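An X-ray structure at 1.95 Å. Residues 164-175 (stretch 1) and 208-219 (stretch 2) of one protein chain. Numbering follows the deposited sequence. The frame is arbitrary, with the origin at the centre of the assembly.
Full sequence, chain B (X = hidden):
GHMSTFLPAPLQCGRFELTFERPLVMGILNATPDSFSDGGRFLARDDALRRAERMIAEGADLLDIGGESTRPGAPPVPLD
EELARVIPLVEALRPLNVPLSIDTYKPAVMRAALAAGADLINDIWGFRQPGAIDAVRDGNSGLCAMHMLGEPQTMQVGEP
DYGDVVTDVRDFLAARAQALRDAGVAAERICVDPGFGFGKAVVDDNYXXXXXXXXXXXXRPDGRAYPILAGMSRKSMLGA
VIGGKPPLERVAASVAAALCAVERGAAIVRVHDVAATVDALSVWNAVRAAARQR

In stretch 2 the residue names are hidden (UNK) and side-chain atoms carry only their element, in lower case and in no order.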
# COMPACT_ATOMS: atom_id res chain seq x y z
N ASP B 164 -3.23 -28.15 1.51
CA ASP B 164 -2.76 -26.80 1.78
C ASP B 164 -2.45 -26.15 0.42
O ASP B 164 -1.55 -26.58 -0.29
CB ASP B 164 -1.51 -26.79 2.65
CG ASP B 164 -0.97 -25.38 2.90
OD1 ASP B 164 -1.60 -24.39 2.46
OD2 ASP B 164 0.09 -25.26 3.54
N VAL B 165 -3.22 -25.12 0.08
CA VAL B 165 -3.09 -24.50 -1.22
C VAL B 165 -1.67 -23.99 -1.46
O VAL B 165 -1.19 -24.05 -2.59
CB VAL B 165 -4.13 -23.37 -1.40
CG1 VAL B 165 -3.90 -22.22 -0.40
CG2 VAL B 165 -4.08 -22.85 -2.84
N VAL B 166 -1.00 -23.51 -0.41
CA VAL B 166 0.37 -23.00 -0.56
C VAL B 166 1.33 -24.12 -0.94
O VAL B 166 2.18 -23.96 -1.83
CB VAL B 166 0.88 -22.32 0.73
CG1 VAL B 166 2.31 -21.79 0.54
CG2 VAL B 166 -0.08 -21.19 1.16
N THR B 167 1.19 -25.25 -0.26
CA THR B 167 2.04 -26.41 -0.54
C THR B 167 1.74 -26.98 -1.92
O THR B 167 2.66 -27.30 -2.67
CB THR B 167 1.88 -27.50 0.54
OG1 THR B 167 2.22 -26.95 1.82
CG2 THR B 167 2.79 -28.71 0.25
N ASP B 168 0.45 -27.07 -2.27
CA ASP B 168 0.05 -27.64 -3.57
C ASP B 168 0.55 -26.76 -4.71
O ASP B 168 1.00 -27.26 -5.74
CB ASP B 168 -1.47 -27.76 -3.68
CG ASP B 168 -2.05 -28.80 -2.72
OD1 ASP B 168 -1.31 -29.70 -2.28
OD2 ASP B 168 -3.26 -28.69 -2.42
N VAL B 169 0.45 -25.44 -4.53
CA VAL B 169 0.91 -24.50 -5.55
C VAL B 169 2.43 -24.64 -5.71
O VAL B 169 2.94 -24.75 -6.82
CB VAL B 169 0.49 -23.03 -5.21
CG1 VAL B 169 1.32 -22.00 -5.99
CG2 VAL B 169 -1.01 -22.82 -5.48
N ARG B 170 3.16 -24.69 -4.58
CA ARG B 170 4.62 -24.82 -4.63
C ARG B 170 5.06 -26.09 -5.35
O ARG B 170 5.95 -26.05 -6.20
CB ARG B 170 5.25 -24.79 -3.24
CG ARG B 170 6.77 -24.80 -3.30
CD ARG B 170 7.44 -24.74 -1.92
NE ARG B 170 7.03 -25.84 -1.07
CZ ARG B 170 6.16 -25.76 -0.06
NH1 ARG B 170 5.55 -24.61 0.26
NH2 ARG B 170 5.88 -26.85 0.63
N ASP B 171 4.44 -27.21 -5.02
CA ASP B 171 4.80 -28.51 -5.61
C ASP B 171 4.53 -28.56 -7.11
O ASP B 171 5.30 -29.15 -7.86
CB ASP B 171 4.04 -29.66 -4.93
CG ASP B 171 4.47 -29.88 -3.50
OD1 ASP B 171 5.63 -29.57 -3.16
OD2 ASP B 171 3.66 -30.39 -2.70
N PHE B 172 3.43 -27.94 -7.54
CA PHE B 172 3.11 -27.88 -8.96
C PHE B 172 4.16 -27.08 -9.71
O PHE B 172 4.63 -27.47 -10.78
CB PHE B 172 1.73 -27.25 -9.17
CG PHE B 172 1.44 -26.85 -10.59
CD1 PHE B 172 0.87 -27.76 -11.47
CD2 PHE B 172 1.75 -25.58 -11.06
CE1 PHE B 172 0.61 -27.41 -12.78
CE2 PHE B 172 1.48 -25.22 -12.38
CZ PHE B 172 0.91 -26.14 -13.23
N LEU B 173 4.52 -25.93 -9.14
CA LEU B 173 5.51 -25.05 -9.74
C LEU B 173 6.86 -25.75 -9.78
O LEU B 173 7.60 -25.62 -10.75
CB LEU B 173 5.57 -23.72 -8.99
CG LEU B 173 4.30 -22.85 -9.14
CD1 LEU B 173 4.38 -21.64 -8.17
CD2 LEU B 173 4.10 -22.38 -10.55
N ALA B 174 7.17 -26.53 -8.74
CA ALA B 174 8.41 -27.31 -8.69
C ALA B 174 8.48 -28.31 -9.85
O ALA B 174 9.51 -28.44 -10.52
CB ALA B 174 8.53 -28.03 -7.36
N ALA B 175 7.37 -28.99 -10.10
CA ALA B 175 7.25 -29.92 -11.20
C ALA B 175 7.35 -29.23 -12.57
O ALA B 175 7.95 -29.77 -13.50
CB ALA B 175 5.94 -30.73 -11.09
N UNK B 208 -4.54 -16.64 1.37
CA UNK B 208 -3.56 -17.58 1.94
C UNK B 208 -2.26 -17.49 1.14
O UNK B 208 -1.16 -17.41 1.68
c UNK B 208 -4.10 -19.01 1.92
N UNK B 209 -2.40 -17.50 -0.18
CA UNK B 209 -1.25 -17.43 -1.06
C UNK B 209 -0.53 -16.11 -0.95
O UNK B 209 0.68 -16.08 -1.04
c UNK B 209 -1.66 -17.68 -2.52
c UNK B 209 -1.02 -20.10 -2.78
c UNK B 209 -2.16 -19.10 -2.80
c UNK B 209 -2.89 -19.13 -4.14
N UNK B 210 -1.27 -15.01 -0.77
CA UNK B 210 -0.62 -13.70 -0.63
C UNK B 210 0.10 -13.57 0.71
O UNK B 210 1.25 -13.11 0.73
c UNK B 210 0.23 -10.90 -1.42
c UNK B 210 -1.62 -12.57 -0.81
c UNK B 210 -1.10 -11.12 -0.68
c UNK B 210 -2.16 -10.16 -1.19
N UNK B 211 -0.55 -13.98 1.81
CA UNK B 211 0.07 -13.95 3.16
C UNK B 211 1.34 -14.82 3.25
O UNK B 211 2.29 -14.46 3.95
c UNK B 211 -0.93 -14.41 4.23
N UNK B 212 1.32 -15.95 2.56
CA UNK B 212 2.43 -16.90 2.54
C UNK B 212 3.22 -16.90 1.24
O UNK B 212 3.85 -17.90 0.91
c UNK B 212 1.90 -18.30 2.82
N UNK B 213 3.21 -15.78 0.51
CA UNK B 213 3.83 -15.72 -0.82
C UNK B 213 5.24 -16.34 -0.95
O UNK B 213 5.49 -17.11 -1.89
c UNK B 213 4.21 -12.62 -3.25
c UNK B 213 4.05 -14.08 -2.87
c UNK B 213 2.91 -14.67 -3.69
c UNK B 213 3.82 -14.28 -1.37
N UNK B 214 6.16 -16.03 -0.03
CA UNK B 214 7.51 -16.60 -0.25
C UNK B 214 7.52 -18.12 -0.36
O UNK B 214 8.30 -18.67 -1.14
c UNK B 214 6.07 -15.28 1.23
c UNK B 214 8.31 -16.16 0.98
c UNK B 214 7.47 -15.20 1.72
N UNK B 215 6.63 -18.78 0.39
CA UNK B 215 6.55 -20.23 0.43
C UNK B 215 5.86 -20.86 -0.78
O UNK B 215 5.82 -22.08 -0.87
c UNK B 215 6.53 -20.23 2.98
o UNK B 215 7.78 -20.17 2.98
o UNK B 215 5.83 -19.92 3.96
c UNK B 215 5.82 -20.68 1.71
N UNK B 216 5.32 -20.06 -1.71
CA UNK B 216 4.77 -20.59 -2.96
C UNK B 216 5.87 -20.96 -3.97
O UNK B 216 5.63 -21.72 -4.89
o UNK B 216 4.50 -18.41 -3.98
c UNK B 216 2.64 -19.21 -2.69
c UNK B 216 3.79 -19.59 -3.62
N UNK B 217 7.09 -20.43 -3.78
CA UNK B 217 8.17 -20.59 -4.75
C UNK B 217 9.07 -21.76 -4.38
O UNK B 217 9.63 -21.79 -3.29
c UNK B 217 8.99 -19.32 -4.84
N UNK B 218 9.23 -22.72 -5.31
CA UNK B 218 10.22 -23.75 -5.08
C UNK B 218 11.65 -23.21 -5.24
O UNK B 218 11.84 -22.05 -5.66
c UNK B 218 8.60 -22.84 -6.62
c UNK B 218 9.90 -24.78 -6.16
c UNK B 218 9.26 -24.04 -7.21
N UNK B 219 12.61 -24.06 -4.92
CA UNK B 219 14.04 -23.72 -4.97
C UNK B 219 14.69 -24.08 -6.31
O UNK B 219 14.42 -25.13 -6.88
c UNK B 219 14.78 -24.43 -3.82

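Position 208 carries a single side-chain carbon, its CB, which points toward stretch 1 and lies 4.0 Å from Val165 CG1. One carbon and nothing more is alanine, and Ala208 lets the last turn of its helix lie close to the start of the other.

Position 209 has four carbons, forked at the second. One branch end lies against Val165, Val166 and Val169. A fork at the second carbon identifies leucine. Although CA-to-CB of Leu209 points sideways, its m,t rotamer brings CD2 among the three valines, a reach that a longer apolar side chain provides; Leu209 CD2 lies 3.8 Å from Val169 CG2.

Position 210 again has four carbons forked at the second, but they stay out of reach of stretch 1. It is leucine, and Leu210 is buried elsewhere in the structure. Position 211, with one carbon, is alanine; Ala211 is also out of reach of stretch 1, and alanine, which favours helix, suits this helical position.

At position 212 one carbon points toward stretch 1, its CB 3.9 Å from Val166 CG2. This is alanine. Ala212 is the first residue to leave helical phi/psi, and its small methyl packs against the valine as the chain turns.

Position 213 shows four carbons forked at the second, directed away from stretch 1: leucine; Leu213 is buried, and its apolar side chain suits a place out of solvent. At position 214 three carbons close a ring onto the backbone N, which defines proline. Pro214 points away and is exposed, and its ring, which leaves the nitrogen without a hydrogen, suits a turn where that nitrogen need not donate.

Position 215 has two carbons, the second carrying two oxygens. Its CB lies 3.9 Å from Val166 CG1, while the oxygens remain at the exposed margin. Two oxygens on the second carbon make a carboxylate, so the residue is aspartate, Asp215, whose charge is well placed at the surface.

Position 216 has a CB bearing one oxygen and one carbon, the pattern of threonine. Thr216 OG1 donates to Leu213 O at 2.7 Å, satisfying the hydroxyl within the turn, while Thr216 CG2 lies 4.1 Å from Val166 CG1.

Position 217 has one carbon, pointing away: alanine. Its small methyl takes no part in the contact, which is made instead by Ala217 O, 3.9 Å from Arg170 CD. Position 218 has three carbons closing a ring onto N, pointing toward stretch 1. This proline, Pro218, places CB 3.7 Å from Ala174 CB and CD 3.9 Å from Leu173 CB, a compact apolar surface against the helix. Position 219, one carbon pointing away, is alanine; at exposed Ala219 a methyl leaves little apolar surface in solvent.

The contact is mainly apolar, burying 548 Å² in all. Val165, Val166 and Val169 receive Leu209, Ala208 and Ala212 at one end, and Leu173 and Ala174 meet Pro218 at the other. Between them Arg170 NH1 donates to Asp215 O at 2.8 Å and 164°, a nearly straight hydrogen bond near the guanidinium plane. The adjacent Thr216 O has no conventional partner; Arg170 CA approaches it at 3.3 Å in a CA-H...O contact, where the two backbones come closest.

Stretch 2 208-219: ALLAALPDTAPA
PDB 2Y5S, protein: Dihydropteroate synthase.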